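Local atomic coordinates of adhesion G-protein coupled receptor G6 (Danio rerio, PDB entry 6V55), a protein that acts as an adhesion G-protein-coupled receptor in myelination, probably sensing extracellular partners through a calcium-binding, multidomain extracellular region. Residues 646-651 and 674-679; 718-723 and 759-764; 728-733 and 745-750. All coordinates share one frame; numbering follows the deposited sequence.

Contact 1. Residues 646-651 and 674-679; sequences NALAVV and FMFFGR
Strands 649-651 and 674-677 run nearly antiparallel, at 157°, but their axes come no closer than 9.2 Å, a separation spanned by side chains rather than by backbone pairing. Ala649 lies opposite Phe676 and Val651 opposite Phe674. At Leu648 and Ala649 the chain forms a classic beta bulge opposite Ala627 of strand 623-628, which lets the side chains of these successive residues both point toward strand 674-677.

Phe676 uses this. Its CG is anti to the backbone N (chi1 175°), so the ring is carried out to the bulge, where Ala649 CB sits at the ring edge, 3.8 Å from Phe676 CD2. Leu648 crosses the ring obliquely, and its CD1 comes to 3.6 Å from Phe676 CZ while its CB lies 3.7 Å from Phe676 CE2. Tyr696 meets the same ring with its plane turned by about 35°. An alanine in place of Phe676 would remove the ring and would probably leave Leu648 and Ala649 without their main apolar partner in strand 671-677, loosening the two layers around the bulge.

Two residues earlier, Phe674 likewise has CG anti to its backbone N and meets Val651 tip to tip, with Val651 CG2 3.7 Å from Phe674 CE2. The Ala649 carbonyl O lies near the plane of the Phe674 ring, at its edge, 4.2 Å from Phe674 CZ. Val698 of strand 697-701 touches Ala649, Val651 and Phe674, closing the interior further. On the other side of strand 671-677, Met675 and Phe677 rest on helix 573-593. Such apolar meshing of two antiparallel sheets, one containing 649-653 and the other 671-677, is the hallmark of a beta sandwich, here that of the GAIN domain, which includes the GPS motif.

Contact 2. Residues 718-723 and 759-764; sequences IAHLEY and NRTVCL. With NAG (2-acetamido-2-deoxy-beta-D-glucopyranose), chain M.
His720 lays one face of its imidazole over the peptide link between Asn759 and Arg760, with Asn759 C 3.2 Å above the ring plane and offset toward its rim. It stands where strand 714-719 ends beside the start of strand 760-765, its antiparallel neighbour in the GAIN-domain sheet, the latter strand belonging to the GPS motif. The ladder is short: Ile718 and Thr761 form a hydrogen-bonded pair, Ile718 N giving to Thr761 O at 3.0 Å and Thr761 N giving back to Ile718 O in a nearly straight bond (172°). Ala719 and Arg760 follow as a non-hydrogen-bonded pair. Beyond the strand end, His720 N still reaches Asn759 O at 2.8 Å, in the plane of that carbonyl.

The imidazole is held at both nitrogens. ND1 is bonded to Ser758 O, and at the ring edge NE2 meets Thr761 OG1 at a very short 2.4 Å, either atom being a possible donor. With CG anti to the carbonyl carbon (chi1 -59°), the His720 ring bends back across the opposing strand, and the His720 and Thr761 side chains cross at about a right angle. Bonds at both nitrogens fix the rotation of the ring. On the opposite face of the sheet from Ile718 and Thr761, Arg760 sends its guanidinium to a salt bridge with Glu717.

Toward solvent the contact ends in sugar. Asn759 is glycosylated, and its side-chain amide stands 80° from the plane of the Tyr723 ring. Asn759 OD1 comes to 3.7 Å from Tyr723 CD1. The acetyl oxygen O7 of the NAG lies in the plane of that ring, at its edge, 3.9 Å from Tyr723 CD1, while Asn759 ND2 is covalently joined to NAG C1 at 1.4 Å.

Contact 3. Residues 728-733 and 745-750; sequences NPQCVF and WNSDGC. Unlike the reference sequence in segment 745-750: Trp745 (reference Cys).
Phe733 and Asn746 carry the pairing. Phe733 N gives to Asn746 O at 2.8 Å and nearly straight, while the return bond from Asn746 N to Phe733 O, also 2.8 Å, is bent to 133°. Their side chains lie alongside each other, pointing the same way. Phe733 CG occupies the crowded position between backbone N and carbonyl carbon (chi1 78°), which brings the ring alongside Asn746, one face toward Asn746 CB in a CH-pi contact, and Asn746 ND2 comes to 3.3 Å from Phe733 CZ. Across the strands, Val732 CG2 packs against Trp745 CE3 at 3.6 Å, and the edge of the same indole abuts Phe733 C. The residue at 745 is a cysteine in the reference sequence.

Strands 730-735 and 744-746 form a two-stranded antiparallel ribbon within the GPS motif, and on its other edge residues 730-733 pair with a bound peptide, probably the tethered agonist strand.

Past Asn746 the chain turns back. Its OD1 accepts from Asp748 N at 3.0 Å in an Asx turn, overlapping a type II turn from Ser747 to Cys750, with Gly749 at positive phi. This brings Cys750 CB to 3.8 Å from Cys731 CB, although the two cysteines are bonded elsewhere, to Cys765 and Cys763. Asp735 holds Asn746 ND2, and Asp685 accepts from Trp745 N.

Contact 1 is the most buried of the three and purely apolar between its segments, joining two sheets face to face. Contacts 2 and 3 are partly buried and depend on backbone pairing within a sheet or ribbon. Contacts 1 and 2 share the six-stranded sheet: strands 649-653 and 714-719 are neighbours, and Leu648 O probably accepts a hydrogen bond from Ala719 N. Contact 2 adds a histidine-threonine bond and a glycan; contact 3 sets an asparagine against a phenylalanine ring. Contact 3, nested in the loop that contact 2 closes, is tied to it by the Cys731-Cys763 disulfide, with Thr761 CG2 on Pro729 beside it. Contacts 1 and 3 do not touch, their nearest atoms being about 8 Å apart.

Contact 1. Residues 646-651 and 674-679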
loop_
_atom_site.group_PDB
_atom_site.type_symbol
_atom_site.label_atom_id
_atom_site.label_comp_id
_atom_site.label_asym_id
_atom_site.label_seq_id
_atom_site.Cartn_x
_atom_site.Cartn_y
_atom_site.Cartn_z
ATOM N N ASN A 646 45.996 -3.442 -12.059
ATOM C CA ASN A 646 45.056 -4.545 -12.293
ATOM C C ASN A 646 44.025 -4.175 -13.362
ATOM O O ASN A 646 42.811 -4.230 -13.145
ATOM C CB ASN A 646 44.370 -4.996 -10.994
ATOM C CG ASN A 646 45.343 -5.553 -9.971
ATOM O OD1 ASN A 646 46.049 -6.531 -10.225
ATOM N ND2 ASN A 646 45.372 -4.937 -8.794
ATOM N N ALA A 647 44.535 -3.764 -14.522
ATOM C CA ALA A 647 43.671 -3.329 -15.609
ATOM C C ALA A 647 42.969 -4.516 -16.252
ATOM O O ALA A 647 43.506 -5.626 -16.320
ATOM C CB ALA A 647 44.468 -2.570 -16.665
ATOM N N LEU A 648 41.740 -4.273 -16.702
ATOM C CA LEU A 648 40.969 -5.276 -17.427
ATOM C C LEU A 648 41.138 -5.163 -18.935
ATOM O O LEU A 648 40.990 -6.172 -19.643
ATOM C CB LEU A 648 39.484 -5.157 -17.074
ATOM C CG LEU A 648 39.171 -5.026 -15.577
ATOM C CD1 LEU A 648 37.683 -4.823 -15.372
ATOM C CD2 LEU A 648 39.665 -6.251 -14.817
ATOM N N ALA A 649 41.441 -3.965 -19.436
ATOM C CA ALA A 649 41.749 -3.771 -20.847
ATOM C C ALA A 649 42.756 -2.638 -20.985
ATOM O O ALA A 649 42.574 -1.569 -20.390
ATOM C CB ALA A 649 40.488 -3.476 -21.650
ATOM N N VAL A 650 43.845 -2.888 -21.719
ATOM C CA VAL A 650 44.844 -1.872 -22.039
ATOM C C VAL A 650 44.937 -1.771 -23.552
ATOM O O VAL A 650 45.029 -2.796 -24.241
ATOM C CB VAL A 650 46.232 -2.198 -21.455
ATOM C CG1 VAL A 650 47.169 -0.989 -21.565
ATOM C CG2 VAL A 650 46.146 -2.670 -20.021
ATOM N N VAL A 651 44.910 -0.542 -24.069
ATOM C CA VAL A 651 45.080 -0.269 -25.491
ATOM C C VAL A 651 46.241 0.703 -25.633
ATOM O O VAL A 651 46.189 1.819 -25.105
ATOM C CB VAL A 651 43.805 0.306 -26.122
ATOM C CG1 VAL A 651 44.068 0.739 -27.562
ATOM C CG2 VAL A 651 42.667 -0.704 -26.060
ATOM N N PHE A 674 37.291 5.423 -26.619
ATOM C CA PHE A 674 37.591 4.200 -25.885
ATOM C C PHE A 674 36.284 3.697 -25.299
ATOM O O PHE A 674 35.547 4.477 -24.698
ATOM C CB PHE A 674 38.632 4.482 -24.793
ATOM C CG PHE A 674 39.162 3.259 -24.089
ATOM C CD1 PHE A 674 38.508 2.738 -22.966
ATOM C CD2 PHE A 674 40.358 2.681 -24.482
ATOM C CE1 PHE A 674 38.993 1.631 -22.293
ATOM C CE2 PHE A 674 40.864 1.564 -23.802
ATOM C CZ PHE A 674 40.177 1.051 -22.697
ATOM N N MET A 675 35.990 2.408 -25.487
ATOM C CA MET A 675 34.836 1.749 -24.872
ATOM C C MET A 675 35.285 0.452 -24.214
ATOM O O MET A 675 36.101 -0.289 -24.775
ATOM C CB MET A 675 33.736 1.420 -25.893
ATOM C CG MET A 675 33.372 2.562 -26.810
ATOM S SD MET A 675 32.167 2.171 -28.061
ATOM C CE MET A 675 33.029 2.911 -29.452
ATOM N N PHE A 676 34.757 0.173 -23.028
ATOM C CA PHE A 676 34.993 -1.096 -22.350
ATOM C C PHE A 676 33.642 -1.756 -22.123
ATOM O O PHE A 676 32.762 -1.166 -21.484
ATOM C CB PHE A 676 35.741 -0.882 -21.029
ATOM C CG PHE A 676 35.908 -2.130 -20.209
ATOM C CD1 PHE A 676 35.067 -2.392 -19.119
ATOM C CD2 PHE A 676 36.915 -3.030 -20.511
ATOM C CE1 PHE A 676 35.217 -3.547 -18.371
ATOM C CE2 PHE A 676 37.087 -4.184 -19.762
ATOM C CZ PHE A 676 36.232 -4.449 -18.696
ATOM N N PHE A 677 33.474 -2.971 -22.638
ATOM C CA PHE A 677 32.232 -3.719 -22.469
ATOM C C PHE A 677 32.443 -4.755 -21.369
ATOM O O PHE A 677 33.190 -5.721 -21.547
ATOM C CB PHE A 677 31.804 -4.374 -23.778
ATOM C CG PHE A 677 31.255 -3.408 -24.794
ATOM C CD1 PHE A 677 32.108 -2.708 -25.648
ATOM C CD2 PHE A 677 29.880 -3.209 -24.907
ATOM C CE1 PHE A 677 31.604 -1.819 -26.588
ATOM C CE2 PHE A 677 29.360 -2.323 -25.858
ATOM C CZ PHE A 677 30.230 -1.635 -26.698
ATOM N N GLY A 678 31.809 -4.540 -20.219
ATOM C CA GLY A 678 31.924 -5.503 -19.139
ATOM C C GLY A 678 31.199 -6.805 -19.397
ATOM O O GLY A 678 31.578 -7.834 -18.832
ATOM N N ARG A 679 30.170 -6.783 -20.244
ATOM C CA ARG A 679 29.367 -7.954 -20.549
ATOM C C ARG A 679 29.467 -8.253 -22.039
ATOM O O ARG A 679 29.717 -7.358 -22.855
ATOM C CB ARG A 679 27.918 -7.737 -20.110
ATOM C CG ARG A 679 27.789 -7.674 -18.593
ATOM C CD ARG A 679 26.419 -8.097 -18.116
ATOM N NE ARG A 679 26.111 -9.450 -18.555
ATOM C CZ ARG A 679 26.307 -10.537 -17.817
ATOM N NH1 ARG A 679 26.795 -10.421 -16.584
ATOM N NH2 ARG A 679 26.007 -11.736 -18.315
#

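Contact 2. Residues 718-723 and 759-764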
loop_
_atom_site.group_PDB
_atom_site.type_symbol
_atom_site.label_atom_id
_atom_site.label_comp_id
_atom_site.label_asym_id
_atom_site.label_seq_id
_atom_site.Cartn_x
_atom_site.Cartn_y
_atom_site.Cartn_z
ATOM N N ILE A 718 43.693 -7.574 -23.260
ATOM C CA ILE A 718 42.422 -7.741 -22.559
ATOM C C ILE A 718 42.565 -8.860 -21.538
ATOM O O ILE A 718 43.156 -9.906 -21.826
ATOM C CB ILE A 718 41.223 -8.027 -23.497
ATOM C CG1 ILE A 718 41.355 -7.322 -24.843
ATOM C CG2 ILE A 718 39.951 -7.532 -22.853
ATOM C CD1 ILE A 718 40.350 -7.754 -25.844
ATOM N N ALA A 719 42.022 -8.629 -20.344
ATOM C CA ALA A 719 41.958 -9.648 -19.307
ATOM C C ALA A 719 40.910 -10.691 -19.658
ATOM O O ALA A 719 39.858 -10.367 -20.215
ATOM C CB ALA A 719 41.617 -9.017 -17.962
ATOM N N HIS A 720 41.203 -11.948 -19.326
ATOM C CA HIS A 720 40.270 -13.039 -19.562
ATOM C C HIS A 720 39.105 -12.976 -18.584
ATOM O O HIS A 720 39.180 -12.351 -17.522
ATOM C CB HIS A 720 40.965 -14.381 -19.413
ATOM C CG HIS A 720 42.116 -14.567 -20.342
ATOM N ND1 HIS A 720 43.166 -15.416 -20.062
ATOM C CD2 HIS A 720 42.384 -14.022 -21.551
ATOM C CE1 HIS A 720 44.029 -15.390 -21.061
ATOM N NE2 HIS A 720 43.575 -14.556 -21.980
ATOM N N LEU A 721 38.008 -13.633 -18.960
ATOM C CA LEU A 721 36.922 -13.790 -18.005
ATOM C C LEU A 721 37.234 -14.903 -17.010
ATOM O O LEU A 721 37.052 -14.726 -15.802
ATOM C CB LEU A 721 35.611 -14.058 -18.740
ATOM C CG LEU A 721 35.101 -12.894 -19.598
ATOM C CD1 LEU A 721 33.899 -13.280 -20.448
ATOM C CD2 LEU A 721 34.743 -11.720 -18.742
ATOM N N GLU A 722 37.725 -16.045 -17.492
ATOM C CA GLU A 722 38.084 -17.176 -16.650
ATOM C C GLU A 722 39.546 -17.552 -16.851
ATOM O O GLU A 722 40.153 -17.237 -17.877
ATOM C CB GLU A 722 37.213 -18.399 -16.948
ATOM C CG GLU A 722 35.740 -18.111 -17.091
ATOM C CD GLU A 722 34.975 -19.339 -17.504
ATOM O OE1 GLU A 722 34.015 -19.197 -18.298
ATOM O OE2 GLU A 722 35.340 -20.444 -17.028
ATOM N N TYR A 723 40.099 -18.236 -15.851
ATOM C CA TYR A 723 41.442 -18.793 -15.930
ATOM C C TYR A 723 41.485 -19.901 -16.979
ATOM O O TYR A 723 40.500 -20.609 -17.205
ATOM C CB TYR A 723 41.864 -19.331 -14.551
ATOM C CG TYR A 723 43.303 -19.820 -14.414
ATOM C CD1 TYR A 723 44.321 -18.951 -14.004
ATOM C CD2 TYR A 723 43.637 -21.165 -14.651
ATOM C CE1 TYR A 723 45.638 -19.400 -13.865
ATOM C CE2 TYR A 723 44.941 -21.616 -14.520
ATOM C CZ TYR A 723 45.934 -20.736 -14.127
ATOM O OH TYR A 723 47.222 -21.202 -13.997
ATOM N N ASN A 759 45.948 -15.364 -17.510
ATOM C CA ASN A 759 45.058 -14.307 -17.043
ATOM C C ASN A 759 44.732 -13.266 -18.107
ATOM O O ASN A 759 43.613 -12.744 -18.123
ATOM C CB ASN A 759 45.683 -13.575 -15.850
ATOM C CG ASN A 759 45.759 -14.424 -14.604
ATOM O OD1 ASN A 759 45.922 -15.642 -14.658
ATOM N ND2 ASN A 759 45.635 -13.763 -13.461
ATOM N N ARG A 760 45.690 -12.936 -18.970
ATOM C CA ARG A 760 45.547 -11.895 -19.975
ATOM C C ARG A 760 45.914 -12.462 -21.343
ATOM O O ARG A 760 46.571 -13.501 -21.453
ATOM C CB ARG A 760 46.450 -10.697 -19.656
ATOM C CG ARG A 760 47.930 -11.088 -19.658
ATOM C CD ARG A 760 48.864 -9.955 -20.022
ATOM N NE ARG A 760 50.132 -10.077 -19.313
ATOM C CZ ARG A 760 51.061 -9.130 -19.280
ATOM N NH1 ARG A 760 50.863 -7.983 -19.915
ATOM N NH2 ARG A 760 52.185 -9.327 -18.602
ATOM N N THR A 761 45.463 -11.782 -22.395
ATOM C CA THR A 761 45.989 -12.007 -23.735
ATOM C C THR A 761 46.390 -10.654 -24.301
ATOM O O THR A 761 45.663 -9.671 -24.123
ATOM C CB THR A 761 44.967 -12.716 -24.636
ATOM O OG1 THR A 761 44.593 -13.953 -24.027
ATOM C CG2 THR A 761 45.552 -13.039 -26.026
ATOM N N VAL A 762 47.571 -10.595 -24.922
ATOM C CA VAL A 762 48.046 -9.410 -25.622
ATOM C C VAL A 762 47.902 -9.644 -27.121
ATOM O O VAL A 762 48.357 -10.667 -27.644
ATOM C CB VAL A 762 49.503 -9.094 -25.238
ATOM C CG1 VAL A 762 50.096 -8.005 -26.129
ATOM C CG2 VAL A 762 49.576 -8.675 -23.777
ATOM N N CYS A 763 47.243 -8.712 -27.806
ATOM C CA CYS A 763 47.110 -8.724 -29.258
ATOM C C CYS A 763 47.889 -7.586 -29.889
ATOM O O CYS A 763 47.850 -6.440 -29.416
ATOM C CB CYS A 763 45.660 -8.573 -29.699
ATOM S SG CYS A 763 44.633 -9.750 -28.946
ATOM N N LEU A 764 48.538 -7.905 -30.990
ATOM C CA LEU A 764 49.105 -6.924 -31.899
ATOM C C LEU A 764 48.221 -6.965 -33.141
ATOM O O LEU A 764 48.239 -7.950 -33.885
ATOM C CB LEU A 764 50.563 -7.258 -32.197
ATOM C CG LEU A 764 51.392 -7.655 -30.960
ATOM C CD1 LEU A 764 52.769 -8.175 -31.348
ATOM C CD2 LEU A 764 51.502 -6.509 -29.946
HETATM C C1 NAG M . 45.686 -14.333 -12.132
HETATM C C2 NAG M . 44.447 -15.107 -11.636
HETATM C C3 NAG M . 44.632 -15.496 -10.160
HETATM C C4 NAG M . 45.957 -16.225 -9.927
HETATM C C5 NAG M . 47.139 -15.452 -10.529
HETATM C C6 NAG M . 48.443 -16.219 -10.483
HETATM C C7 NAG M . 42.249 -14.661 -12.676
HETATM C C8 NAG M . 41.050 -13.756 -12.688
HETATM N N2 NAG M . 43.220 -14.338 -11.808
HETATM O O3 NAG M . 43.539 -16.313 -9.756
HETATM O O4 NAG M . 46.185 -16.371 -8.529
HETATM O O5 NAG M . 46.890 -15.140 -11.912
HETATM O O6 NAG M . 49.415 -15.651 -11.350
HETATM O O7 NAG M . 42.338 -15.635 -13.426
#

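Contact 3. Residues 728-733 and 745-750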
loop_
_atom_site.group_PDB
_atom_site.type_symbol
_atom_site.label_atom_id
_atom_site.label_comp_id
_atom_site.label_asym_id
_atom_site.label_seq_id
_atom_site.Cartn_x
_atom_site.Cartn_y
_atom_site.Cartn_z
ATOM N N ASN A 728 44.946 -21.482 -25.845
ATOM C CA ASN A 728 45.242 -21.216 -27.254
ATOM C C ASN A 728 44.373 -20.059 -27.722
ATOM O O ASN A 728 43.324 -20.271 -28.354
ATOM C CB ASN A 728 45.035 -22.443 -28.141
ATOM C CG ASN A 728 45.812 -22.339 -29.454
ATOM O OD1 ASN A 728 47.006 -22.027 -29.448
ATOM N ND2 ASN A 728 45.134 -22.576 -30.582
ATOM N N PRO A 729 44.775 -18.820 -27.457
ATOM C CA PRO A 729 43.913 -17.685 -27.775
ATOM C C PRO A 729 43.990 -17.288 -29.238
ATOM O O PRO A 729 45.025 -17.405 -29.899
ATOM C CB PRO A 729 44.464 -16.575 -26.876
ATOM C CG PRO A 729 45.915 -16.892 -26.734
ATOM C CD PRO A 729 46.063 -18.390 -26.875
ATOM N N GLN A 730 42.861 -16.793 -29.737
ATOM C CA GLN A 730 42.771 -16.191 -31.065
ATOM C C GLN A 730 42.320 -14.743 -30.885
ATOM O O GLN A 730 41.215 -14.489 -30.390
ATOM C CB GLN A 730 41.808 -16.977 -31.954
ATOM C CG GLN A 730 41.926 -16.689 -33.435
ATOM C CD GLN A 730 41.055 -17.616 -34.263
ATOM O OE1 GLN A 730 40.032 -17.197 -34.818
ATOM N NE2 GLN A 730 41.459 -18.883 -34.361
ATOM N N CYS A 731 43.196 -13.799 -31.230
ATOM C CA CYS A 731 42.851 -12.384 -31.190
ATOM C C CYS A 731 41.891 -12.072 -32.327
ATOM O O CYS A 731 42.187 -12.367 -33.489
ATOM C CB CYS A 731 44.108 -11.529 -31.313
ATOM S SG CYS A 731 45.166 -11.520 -29.872
ATOM N N VAL A 732 40.738 -11.484 -32.006
ATOM C CA VAL A 732 39.738 -11.182 -33.021
ATOM C C VAL A 732 39.297 -9.727 -32.914
ATOM O O VAL A 732 39.501 -9.068 -31.888
ATOM C CB VAL A 732 38.529 -12.139 -32.930
ATOM C CG1 VAL A 732 38.877 -13.456 -33.605
ATOM C CG2 VAL A 732 38.140 -12.371 -31.476
ATOM N N PHE A 733 38.740 -9.207 -34.017
ATOM C CA PHE A 733 38.025 -7.937 -34.013
ATOM C C PHE A 733 36.617 -8.110 -34.577
ATOM O O PHE A 733 36.364 -8.995 -35.401
ATOM C CB PHE A 733 38.773 -6.799 -34.775
ATOM C CG PHE A 733 38.651 -6.873 -36.276
ATOM C CD1 PHE A 733 39.461 -7.748 -36.999
ATOM C CD2 PHE A 733 37.753 -6.050 -36.977
ATOM C CE1 PHE A 733 39.357 -7.830 -38.381
ATOM C CE2 PHE A 733 37.637 -6.145 -38.358
ATOM C CZ PHE A 733 38.449 -7.032 -39.061
ATOM N N TRP A 745 33.011 -12.108 -35.486
ATOM C CA TRP A 745 34.424 -11.943 -35.159
ATOM C C TRP A 745 35.266 -12.227 -36.390
ATOM O O TRP A 745 34.889 -13.019 -37.259
ATOM C CB TRP A 745 34.860 -12.865 -34.013
ATOM C CG TRP A 745 34.291 -12.483 -32.663
ATOM C CD1 TRP A 745 33.410 -13.209 -31.914
ATOM C CD2 TRP A 745 34.568 -11.287 -31.907
ATOM N NE1 TRP A 745 33.117 -12.538 -30.750
ATOM C CE2 TRP A 745 33.812 -11.358 -30.726
ATOM C CE3 TRP A 745 35.366 -10.155 -32.128
ATOM C CZ2 TRP A 745 33.841 -10.360 -29.768
ATOM C CZ3 TRP A 745 35.395 -9.159 -31.166
ATOM C CH2 TRP A 745 34.642 -9.272 -30.002
ATOM N N ASN A 746 36.403 -11.565 -36.466
ATOM C CA ASN A 746 37.274 -11.728 -37.605
ATOM C C ASN A 746 38.689 -11.729 -37.080
ATOM O O ASN A 746 39.060 -10.907 -36.238
ATOM C CB ASN A 746 37.038 -10.618 -38.631
ATOM C CG ASN A 746 37.897 -10.745 -39.901
ATOM O OD1 ASN A 746 38.660 -11.702 -40.114
ATOM N ND2 ASN A 746 37.726 -9.767 -40.784
ATOM N N SER A 747 39.476 -12.638 -37.634
ATOM C CA SER A 747 40.826 -12.885 -37.177
ATOM C C SER A 747 41.845 -12.006 -37.903
ATOM O O SER A 747 42.968 -11.833 -37.402
ATOM C CB SER A 747 41.157 -14.381 -37.375
ATOM O OG SER A 747 42.397 -14.670 -36.772
ATOM N N ASP A 748 41.458 -11.438 -39.057
ATOM C CA ASP A 748 42.380 -10.878 -40.040
ATOM C C ASP A 748 43.045 -9.612 -39.528
ATOM O O ASP A 748 42.380 -8.636 -39.180
ATOM C CB ASP A 748 41.629 -10.594 -41.329
ATOM C CG ASP A 748 41.415 -11.853 -42.151
ATOM O OD1 ASP A 748 40.508 -11.860 -43.022
ATOM O OD2 ASP A 748 42.157 -12.843 -41.925
ATOM N N GLY A 749 44.363 -9.651 -39.452
ATOM C CA GLY A 749 45.151 -8.540 -38.997
ATOM C C GLY A 749 45.627 -8.651 -37.579
ATOM O O GLY A 749 46.466 -7.844 -37.171
ATOM N N CYS A 750 45.150 -9.636 -36.820
ATOM C CA CYS A 750 45.403 -9.716 -35.385
ATOM C C CYS A 750 46.141 -11.008 -35.048
ATOM O O CYS A 750 45.629 -12.105 -35.314
ATOM C CB CYS A 750 44.085 -9.621 -34.613
ATOM S SG CYS A 750 43.385 -7.997 -34.760
#